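Local structure of lovastatin nonaketide synthase, polyketide synthase component (Aspergillus terreus, 7CPX) at residues Ile117-Val131 and Ile164-Asp178. The protein builds the nonaketide dihydromonacolin L from malonyl-CoA on the way to lovastatin, working as a homodimeric megasynthase together with the enoyl reductase LovC. The protein carries 2 engineered substitutions. Residues are numbered along the deposited sequence; the frame is centred on the assembly and turned at random.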
ATOM      1  N   ILE A 117     -28.263 -41.681  13.909  1.00 95.32           N
ATOM      2  CA  ILE A 117     -27.910 -41.206  12.577  1.00 95.32           C
ATOM      3  C   ILE A 117     -28.070 -42.323  11.557  1.00 95.32           C
ATOM      4  O   ILE A 117     -28.415 -42.073  10.396  1.00 95.32           O
ATOM      5  CB  ILE A 117     -26.476 -40.641  12.574  1.00 95.32           C
ATOM      6  CG1 ILE A 117     -26.167 -39.984  11.230  1.00 95.32           C
ATOM      7  CG2 ILE A 117     -25.469 -41.743  12.858  1.00 95.32           C
ATOM      8  CD1 ILE A 117     -24.848 -39.244  11.203  1.00 95.32           C
ATOM      9  N   GLN A 118     -27.825 -43.569  11.968  1.00100.02           N
ATOM     10  CA  GLN A 118     -28.027 -44.698  11.068  1.00100.02           C
ATOM     11  C   GLN A 118     -29.491 -44.827  10.673  1.00100.02           C
ATOM     12  O   GLN A 118     -29.807 -45.106   9.509  1.00100.02           O
ATOM     13  CB  GLN A 118     -27.537 -45.989  11.724  1.00100.02           C
ATOM     14  CG  GLN A 118     -26.027 -46.083  11.880  1.00100.02           C
ATOM     15  CD  GLN A 118     -25.487 -45.162  12.955  1.00100.02           C
ATOM     16  OE1 GLN A 118     -26.231 -44.684  13.812  1.00100.02           O
ATOM     17  NE2 GLN A 118     -24.185 -44.903  12.914  1.00100.02           N
ATOM     18  N   ASP A 119     -30.402 -44.634  11.629  1.00100.53           N
ATOM     19  CA  ASP A 119     -31.824 -44.745  11.324  1.00100.53           C
ATOM     20  C   ASP A 119     -32.245 -43.704  10.296  1.00100.53           C
ATOM     21  O   ASP A 119     -32.967 -44.017   9.342  1.00100.53           O
ATOM     22  CB  ASP A 119     -32.645 -44.596  12.604  1.00100.53           C
ATOM     23  CG  ASP A 119     -34.129 -44.810  12.374  1.00100.53           C
ATOM     24  OD1 ASP A 119     -34.513 -45.187  11.247  1.00100.53           O
ATOM     25  OD2 ASP A 119     -34.913 -44.601  13.323  1.00100.53           O
ATOM     26  N   LEU A 120     -31.804 -42.458  10.473  1.00 88.79           N
ATOM     27  CA  LEU A 120     -32.117 -41.405   9.516  1.00 88.79           C
ATOM     28  C   LEU A 120     -31.242 -41.467   8.275  1.00 88.79           C
ATOM     29  O   LEU A 120     -31.610 -40.898   7.243  1.00 88.79           O
ATOM     30  CB  LEU A 120     -31.964 -40.035  10.176  1.00 88.79           C
ATOM     31  CG  LEU A 120     -32.758 -39.818  11.463  1.00 88.79           C
ATOM     32  CD1 LEU A 120     -32.353 -38.509  12.110  1.00 88.79           C
ATOM     33  CD2 LEU A 120     -34.249 -39.837  11.185  1.00 88.79           C
ATOM     34  N   GLN A 121     -30.096 -42.139   8.351  1.00 89.84           N
ATOM     35  CA  GLN A 121     -29.196 -42.233   7.211  1.00 89.84           C
ATOM     36  C   GLN A 121     -29.912 -42.836   6.013  1.00 89.84           C
ATOM     37  O   GLN A 121     -30.384 -43.976   6.065  1.00 89.84           O
ATOM     38  CB  GLN A 121     -27.973 -43.070   7.590  1.00 89.84           C
ATOM     39  CG  GLN A 121     -27.128 -43.529   6.415  1.00 89.84           C
ATOM     40  CD  GLN A 121     -25.775 -44.054   6.852  1.00 89.84           C
ATOM     41  OE1 GLN A 121     -24.935 -43.301   7.343  1.00 89.84           O
ATOM     42  NE2 GLN A 121     -25.560 -45.352   6.683  1.00 89.84           N
ATOM     43  N   GLY A 122     -29.991 -42.064   4.931  1.00 83.97           N
ATOM     44  CA  GLY A 122     -30.635 -42.503   3.714  1.00 83.97           C
ATOM     45  C   GLY A 122     -32.117 -42.217   3.628  1.00 83.97           C
ATOM     46  O   GLY A 122     -32.729 -42.518   2.595  1.00 83.97           O
ATOM     47  N   THR A 123     -32.716 -41.648   4.670  1.00 82.84           N
ATOM     48  CA  THR A 123     -34.141 -41.368   4.648  1.00 82.84           C
ATOM     49  C   THR A 123     -34.416 -40.072   3.891  1.00 82.84           C
ATOM     50  O   THR A 123     -33.507 -39.397   3.399  1.00 82.84           O
ATOM     51  CB  THR A 123     -34.695 -41.282   6.070  1.00 82.84           C
ATOM     52  OG1 THR A 123     -36.125 -41.375   6.036  1.00 82.84           O
ATOM     53  CG2 THR A 123     -34.300 -39.971   6.715  1.00 82.84           C
ATOM     54  N   SER A 124     -35.699 -39.722   3.804  1.00 81.24           N
ATOM     55  CA  SER A 124     -36.147 -38.546   3.074  1.00 81.24           C
ATOM     56  C   SER A 124     -36.235 -37.308   3.953  1.00 81.24           C
ATOM     57  O   SER A 124     -37.048 -36.417   3.678  1.00 81.24           O
ATOM     58  CB  SER A 124     -37.506 -38.817   2.427  1.00 81.24           C
ATOM     59  OG  SER A 124     -37.949 -37.690   1.690  1.00 81.24           O
ATOM     60  N   THR A 125     -35.427 -37.233   5.005  1.00 79.85           N
ATOM     61  CA  THR A 125     -35.467 -36.082   5.893  1.00 79.85           C
ATOM     62  C   THR A 125     -35.111 -34.814   5.130  1.00 79.85           C
ATOM     63  O   THR A 125     -34.169 -34.796   4.334  1.00 79.85           O
ATOM     64  CB  THR A 125     -34.507 -36.281   7.063  1.00 79.85           C
ATOM     65  OG1 THR A 125     -34.994 -37.326   7.914  1.00 79.85           O
ATOM     66  CG2 THR A 125     -34.376 -35.000   7.861  1.00 79.85           C
ATOM     67  N   ALA A 126     -35.866 -33.753   5.384  1.00 76.41           N
ATOM     68  CA  ALA A 126     -35.646 -32.469   4.743  1.00 76.41           C
ATOM     69  C   ALA A 126     -34.805 -31.571   5.639  1.00 76.41           C
ATOM     70  O   ALA A 126     -34.635 -31.825   6.831  1.00 76.41           O
ATOM     71  CB  ALA A 126     -36.978 -31.790   4.433  1.00 76.41           C
ATOM     72  N   VAL A 127     -34.276 -30.507   5.047  1.00 75.22           N
ATOM     73  CA  VAL A 127     -33.511 -29.504   5.775  1.00 75.22           C
ATOM     74  C   VAL A 127     -33.888 -28.132   5.243  1.00 75.22           C
ATOM     75  O   VAL A 127     -33.984 -27.935   4.027  1.00 75.22           O
ATOM     76  CB  VAL A 127     -31.995 -29.735   5.653  1.00 75.22           C
ATOM     77  CG1 VAL A 127     -31.243 -28.633   6.366  1.00 75.22           C
ATOM     78  CG2 VAL A 127     -31.632 -31.079   6.233  1.00 75.22           C
ATOM     79  N   TYR A 128     -34.105 -27.186   6.151  1.00 73.06           N
ATOM     80  CA  TYR A 128     -34.459 -25.816   5.792  1.00 73.06           C
ATOM     81  C   TYR A 128     -33.698 -24.909   6.752  1.00 73.06           C
ATOM     82  O   TYR A 128     -34.041 -24.820   7.934  1.00 73.06           O
ATOM     83  CB  TYR A 128     -35.964 -25.592   5.875  1.00 73.06           C
ATOM     84  CG  TYR A 128     -36.762 -26.429   4.904  1.00 73.06           C
ATOM     85  CD1 TYR A 128     -37.085 -27.745   5.193  1.00 73.06           C
ATOM     86  CD2 TYR A 128     -37.196 -25.901   3.700  1.00 73.06           C
ATOM     87  CE1 TYR A 128     -37.811 -28.509   4.307  1.00 73.06           C
ATOM     88  CE2 TYR A 128     -37.922 -26.658   2.810  1.00 73.06           C
ATOM     89  CZ  TYR A 128     -38.229 -27.960   3.116  1.00 73.06           C
ATOM     90  OH  TYR A 128     -38.955 -28.713   2.223  1.00 73.06           O
ATOM     91  N   VAL A 129     -32.661 -24.251   6.243  1.00 74.09           N
ATOM     92  CA  VAL A 129     -31.748 -23.459   7.055  1.00 74.09           C
ATOM     93  C   VAL A 129     -31.963 -21.989   6.736  1.00 74.09           C
ATOM     94  O   VAL A 129     -31.950 -21.588   5.566  1.00 74.09           O
ATOM     95  CB  VAL A 129     -30.285 -23.867   6.809  1.00 74.09           C
ATOM     96  CG1 VAL A 129     -29.352 -23.084   7.712  1.00 74.09           C
ATOM     97  CG2 VAL A 129     -30.115 -25.350   7.048  1.00 74.09           C
ATOM     98  N   GLY A 130     -32.158 -21.190   7.779  1.00 74.27           N
ATOM     99  CA  GLY A 130     -32.268 -19.756   7.642  1.00 74.27           C
ATOM    100  C   GLY A 130     -30.969 -19.063   7.991  1.00 74.27           C
ATOM    101  O   GLY A 130     -30.552 -19.041   9.153  1.00 74.27           O
ATOM    102  N   VAL A 131     -30.310 -18.503   6.983  1.00 76.00           N
ATOM    103  CA  VAL A 131     -29.055 -17.789   7.159  1.00 76.00           C
ATOM    104  C   VAL A 131     -29.160 -16.457   6.438  1.00 76.00           C
ATOM    105  O   VAL A 131     -29.618 -16.391   5.292  1.00 76.00           O
ATOM    106  CB  VAL A 131     -27.857 -18.603   6.633  1.00 76.00           C
ATOM    107  CG1 VAL A 131     -27.792 -19.945   7.324  1.00 76.00           C
ATOM    108  CG2 VAL A 131     -27.968 -18.787   5.140  1.00 76.00           C
ATOM    109  N   ILE A 164     -25.473 -30.444   5.596  1.00 78.81           N
ATOM    110  CA  ILE A 164     -26.144 -31.185   6.660  1.00 78.81           C
ATOM    111  C   ILE A 164     -26.671 -32.499   6.107  1.00 78.81           C
ATOM    112  O   ILE A 164     -26.252 -33.589   6.517  1.00 78.81           O
ATOM    113  CB  ILE A 164     -27.275 -30.346   7.276  1.00 78.81           C
ATOM    114  CG1 ILE A 164     -26.704 -29.086   7.925  1.00 78.81           C
ATOM    115  CG2 ILE A 164     -28.035 -31.164   8.298  1.00 78.81           C
ATOM    116  CD1 ILE A 164     -27.744 -28.050   8.250  1.00 78.81           C
ATOM    117  N   SER A 165     -27.564 -32.407   5.123  1.00 78.06           N
ATOM    118  CA  SER A 165     -28.122 -33.610   4.524  1.00 78.06           C
ATOM    119  C   SER A 165     -27.035 -34.477   3.911  1.00 78.06           C
ATOM    120  O   SER A 165     -27.177 -35.704   3.855  1.00 78.06           O
ATOM    121  CB  SER A 165     -29.154 -33.225   3.473  1.00 78.06           C
ATOM    122  OG  SER A 165     -30.228 -32.507   4.050  1.00 78.06           O
ATOM    123  N   TYR A 166     -25.945 -33.864   3.446  1.00 81.21           N
ATOM    124  CA  TYR A 166     -24.839 -34.648   2.914  1.00 81.21           C
ATOM    125  C   TYR A 166     -24.215 -35.514   4.000  1.00 81.21           C
ATOM    126  O   TYR A 166     -23.914 -36.689   3.770  1.00 81.21           O
ATOM    127  CB  TYR A 166     -23.792 -33.726   2.293  1.00 81.21           C
ATOM    128  CG  TYR A 166     -22.466 -34.397   2.015  1.00 81.21           C
ATOM    129  CD1 TYR A 166     -22.259 -35.112   0.848  1.00 81.21           C
ATOM    130  CD2 TYR A 166     -21.421 -34.309   2.921  1.00 81.21           C
ATOM    131  CE1 TYR A 166     -21.051 -35.724   0.592  1.00 81.21           C
ATOM    132  CE2 TYR A 166     -20.211 -34.917   2.674  1.00 81.21           C
ATOM    133  CZ  TYR A 166     -20.028 -35.624   1.510  1.00 81.21           C
ATOM    134  OH  TYR A 166     -18.818 -36.232   1.262  1.00 81.21           O
ATOM    135  N   PHE A 167     -24.022 -34.954   5.195  1.00 83.30           N
ATOM    136  CA  PHE A 167     -23.404 -35.728   6.266  1.00 83.30           C
ATOM    137  C   PHE A 167     -24.353 -36.798   6.784  1.00 83.30           C
ATOM    138  O   PHE A 167     -23.952 -37.947   6.999  1.00 83.30           O
ATOM    139  CB  PHE A 167     -22.967 -34.810   7.405  1.00 83.30           C
ATOM    140  CG  PHE A 167     -22.704 -35.540   8.688  1.00 83.30           C
ATOM    141  CD1 PHE A 167     -21.618 -36.385   8.807  1.00 83.30           C
ATOM    142  CD2 PHE A 167     -23.550 -35.391   9.768  1.00 83.30           C
ATOM    143  CE1 PHE A 167     -21.378 -37.065   9.982  1.00 83.30           C
ATOM    144  CE2 PHE A 167     -23.316 -36.065  10.948  1.00 83.30           C
ATOM    145  CZ  PHE A 167     -22.226 -36.903  11.057  1.00 83.30           C
ATOM    146  N   PHE A 168     -25.617 -36.441   6.990  1.00 82.83           N
ATOM    147  CA  PHE A 168     -26.598 -37.376   7.520  1.00 82.83           C
ATOM    148  C   PHE A 168     -27.212 -38.261   6.445  1.00 82.83           C
ATOM    149  O   PHE A 168     -28.110 -39.050   6.757  1.00 82.83           O
ATOM    150  CB  PHE A 168     -27.705 -36.617   8.255  1.00 82.83           C
ATOM    151  CG  PHE A 168     -27.224 -35.849   9.451  1.00 82.83           C
ATOM    152  CD1 PHE A 168     -27.082 -36.469  10.677  1.00 82.83           C
ATOM    153  CD2 PHE A 168     -26.917 -34.505   9.351  1.00 82.83           C
ATOM    154  CE1 PHE A 168     -26.641 -35.768  11.780  1.00 82.83           C
ATOM    155  CE2 PHE A 168     -26.477 -33.796  10.449  1.00 82.83           C
ATOM    156  CZ  PHE A 168     -26.337 -34.428  11.667  1.00 82.83           C
ATOM    157  N   ASP A 169     -26.759 -38.149   5.197  1.00 85.45           N
ATOM    158  CA  ASP A 169     -27.257 -38.991   4.111  1.00 85.45           C
ATOM    159  C   ASP A 169     -28.764 -38.823   3.942  1.00 85.45           C
ATOM    160  O   ASP A 169     -29.494 -39.784   3.696  1.00 85.45           O
ATOM    161  CB  ASP A 169     -26.896 -40.457   4.350  1.00 85.45           C
ATOM    162  CG  ASP A 169     -27.168 -41.336   3.145  1.00 85.45           C
ATOM    163  OD1 ASP A 169     -27.721 -40.831   2.147  1.00 85.45           O
ATOM    164  OD2 ASP A 169     -26.829 -42.537   3.198  1.00 85.45           O
ATOM    165  N   TRP A 170     -29.235 -37.590   4.085  1.00 79.47           N
ATOM    166  CA  TRP A 170     -30.645 -37.280   3.919  1.00 79.47           C
ATOM    167  C   TRP A 170     -30.949 -36.962   2.463  1.00 79.47           C
ATOM    168  O   TRP A 170     -30.101 -36.452   1.726  1.00 79.47           O
ATOM    169  CB  TRP A 170     -31.044 -36.103   4.807  1.00 79.47           C
ATOM    170  CG  TRP A 170     -30.971 -36.410   6.266  1.00 79.47           C
ATOM    171  CD1 TRP A 170     -30.924 -37.642   6.840  1.00 79.47           C
ATOM    172  CD2 TRP A 170     -30.932 -35.465   7.337  1.00 79.47           C
ATOM    173  NE1 TRP A 170     -30.864 -37.526   8.205  1.00 79.47           N
ATOM    174  CE2 TRP A 170     -30.867 -36.198   8.537  1.00 79.47           C
ATOM    175  CE3 TRP A 170     -30.947 -34.072   7.401  1.00 79.47           C
ATOM    176  CZ2 TRP A 170     -30.813 -35.585   9.782  1.00 79.47           C
ATOM    177  CZ3 TRP A 170     -30.896 -33.467   8.636  1.00 79.47           C
ATOM    178  CH2 TRP A 170     -30.830 -34.221   9.810  1.00 79.47           C
ATOM    179  N   HIS A 171     -32.178 -37.271   2.054  1.00 78.14           N
ATOM    180  CA  HIS A 171     -32.609 -37.081   0.678  1.00 78.14           C
ATOM    181  C   HIS A 171     -33.763 -36.101   0.540  1.00 78.14           C
ATOM    182  O   HIS A 171     -34.232 -35.877  -0.581  1.00 78.14           O
ATOM    183  CB  HIS A 171     -33.007 -38.426   0.059  1.00 78.14           C
ATOM    184  CG  HIS A 171     -31.885 -39.415  -0.001  1.00 78.14           C
ATOM    185  ND1 HIS A 171     -30.563 -39.035  -0.082  1.00 78.14           N
ATOM    186  CD2 HIS A 171     -31.887 -40.769   0.015  1.00 78.14           C
ATOM    187  CE1 HIS A 171     -29.799 -40.112  -0.117  1.00 78.14           C
ATOM    188  NE2 HIS A 171     -30.577 -41.177  -0.059  1.00 78.14           N
ATOM    189  N   GLY A 172     -34.234 -35.517   1.632  1.00 76.20           N
ATOM    190  CA  GLY A 172     -35.293 -34.540   1.561  1.00 76.20           C
ATOM    191  C   GLY A 172     -34.784 -33.197   1.093  1.00 76.20           C
ATOM    192  O   GLY A 172     -33.578 -32.971   0.912  1.00 76.20           O
ATOM    193  N   PRO A 173     -35.715 -32.269   0.888  1.00 73.61           N
ATOM    194  CA  PRO A 173     -35.322 -30.923   0.460  1.00 73.61           C
ATOM    195  C   PRO A 173     -34.351 -30.293   1.446  1.00 73.61           C
ATOM    196  O   PRO A 173     -34.475 -30.459   2.661  1.00 73.61           O
ATOM    197  CB  PRO A 173     -36.651 -30.165   0.407  1.00 73.61           C
ATOM    198  CG  PRO A 173     -37.678 -31.211   0.211  1.00 73.61           C
ATOM    199  CD  PRO A 173     -37.178 -32.434   0.916  1.00 73.61           C
ATOM    200  N   SER A 174     -33.378 -29.564   0.908  1.00 74.94           N
ATOM    201  CA  SER A 174     -32.286 -28.980   1.684  1.00 74.94           C
ATOM    202  C   SER A 174     -32.184 -27.486   1.418  1.00 74.94           C
ATOM    203  O   SER A 174     -31.112 -26.948   1.133  1.00 74.94           O
ATOM    204  CB  SER A 174     -30.965 -29.671   1.364  1.00 74.94           C
ATOM    205  OG  SER A 174     -30.984 -31.023   1.788  1.00 74.94           O
ATOM    206  N   MET A 175     -33.316 -26.794   1.495  1.00 73.68           N
ATOM    207  CA  MET A 175     -33.320 -25.356   1.276  1.00 73.68           C
ATOM    208  C   MET A 175     -32.439 -24.650   2.297  1.00 73.68           C
ATOM    209  O   MET A 175     -32.348 -25.057   3.457  1.00 73.68           O
ATOM    210  CB  MET A 175     -34.740 -24.802   1.377  1.00 73.68           C
ATOM    211  CG  MET A 175     -35.668 -25.189   0.248  1.00 73.68           C
ATOM    212  SD  MET A 175     -35.915 -26.963   0.106  1.00 73.68           S
ATOM    213  CE  MET A 175     -37.494 -27.008  -0.739  1.00 73.68           C
ATOM    214  N   THR A 176     -31.780 -23.587   1.850  1.00 74.07           N
ATOM    215  CA  THR A 176     -31.160 -22.609   2.735  1.00 74.07           C
ATOM    216  C   THR A 176     -31.902 -21.297   2.534  1.00 74.07           C
ATOM    217  O   THR A 176     -31.687 -20.599   1.537  1.00 74.07           O
ATOM    218  CB  THR A 176     -29.672 -22.444   2.449  1.00 74.07           C
ATOM    219  OG1 THR A 176     -29.001 -23.694   2.641  1.00 74.07           O
ATOM    220  CG2 THR A 176     -29.086 -21.400   3.379  1.00 74.07           C
ATOM    221  N   ILE A 177     -32.765 -20.970   3.470  1.00 73.37           N
ATOM    222  CA  ILE A 177     -33.658 -19.829   3.348  1.00 73.37           C
ATOM    223  C   ILE A 177     -32.935 -18.570   3.786  1.00 73.37           C
ATOM    224  O   ILE A 177     -32.005 -18.614   4.599  1.00 73.37           O
ATOM    225  CB  ILE A 177     -34.932 -20.053   4.180  1.00 73.37           C
ATOM    226  CG1 ILE A 177     -35.561 -21.403   3.835  1.00 73.37           C
ATOM    227  CG2 ILE A 177     -35.918 -18.931   3.942  1.00 73.37           C
ATOM    228  CD1 ILE A 177     -35.866 -21.579   2.369  1.00 73.37           C
ATOM    229  N   ASP A 178     -33.360 -17.436   3.235  1.00 76.96           N
ATOM    230  CA  ASP A 178     -32.874 -16.127   3.665  1.00 76.96           C
ATOM    231  C   ASP A 178     -34.020 -15.141   3.479  1.00 76.96           C
ATOM    232  O   ASP A 178     -34.231 -14.625   2.377  1.00 76.96           O
ATOM    233  CB  ASP A 178     -31.636 -15.702   2.885  1.00 76.96           C
ATOM    234  CG  ASP A 178     -30.905 -14.548   3.540  1.00 76.96           C
ATOM    235  OD1 ASP A 178     -31.472 -13.936   4.468  1.00 76.96           O
ATOM    236  OD2 ASP A 178     -29.757 -14.262   3.141  1.00 76.96           O
TER
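Val129 and Met175 anchor a parallel ladder between strands 126-131 and 174-177, which run 16° apart. Val129 N donates to Met175 O at 2.9 Å, and Val131 N repeats this two residues on with Ile177 O; beta-branched valines suit such extended backbone. The loops leading into the strands are tied as well: His171 N donates to Thr123 O (2.8 Å), and Gly122 N to Asp169 O. Gly122, third residue of a type II turn from Leu120, has the positive phi that glycine adopts easily.

Apolar contacts centre on Trp170. The methyl CG2 of Thr125 stands over the indole's six-membered ring, 3.6 Å from its centroid, a CH-pi contact made possible because CG2 lies anti to the backbone N while OG1 turns beside it. Val127 CG2 meets the indole edge, near its plane, while Leu120 CD1 packs at 4.0 Å from Trp170 CZ2. Ile164 CD1 reaches Val129 CG2 at 3.8 Å, so that helix 159-168 covers this side of the sheet. Further along, Ile117 CD1 touches both Phe167 and Phe168, its long side chain crossing theirs at about a right angle.

Across the sheet, Met175 bends at chi2 (61°) and brings SD obliquely to the Tyr128 ring, 4.2 Å from its centroid, a Met-aromatic contact; Pro173 CB lies by the tyrosine OH. Helix 183-196 packs against Tyr128 and Ile177 here.

Strand 174-177, outermost in this chain's sheet and meeting the second subunit's Ile177 through its own Ile177, leads toward Cys181, the predicted nucleophile, completing a beta-alpha-beta crossover of the ketosynthase's thiolase fold.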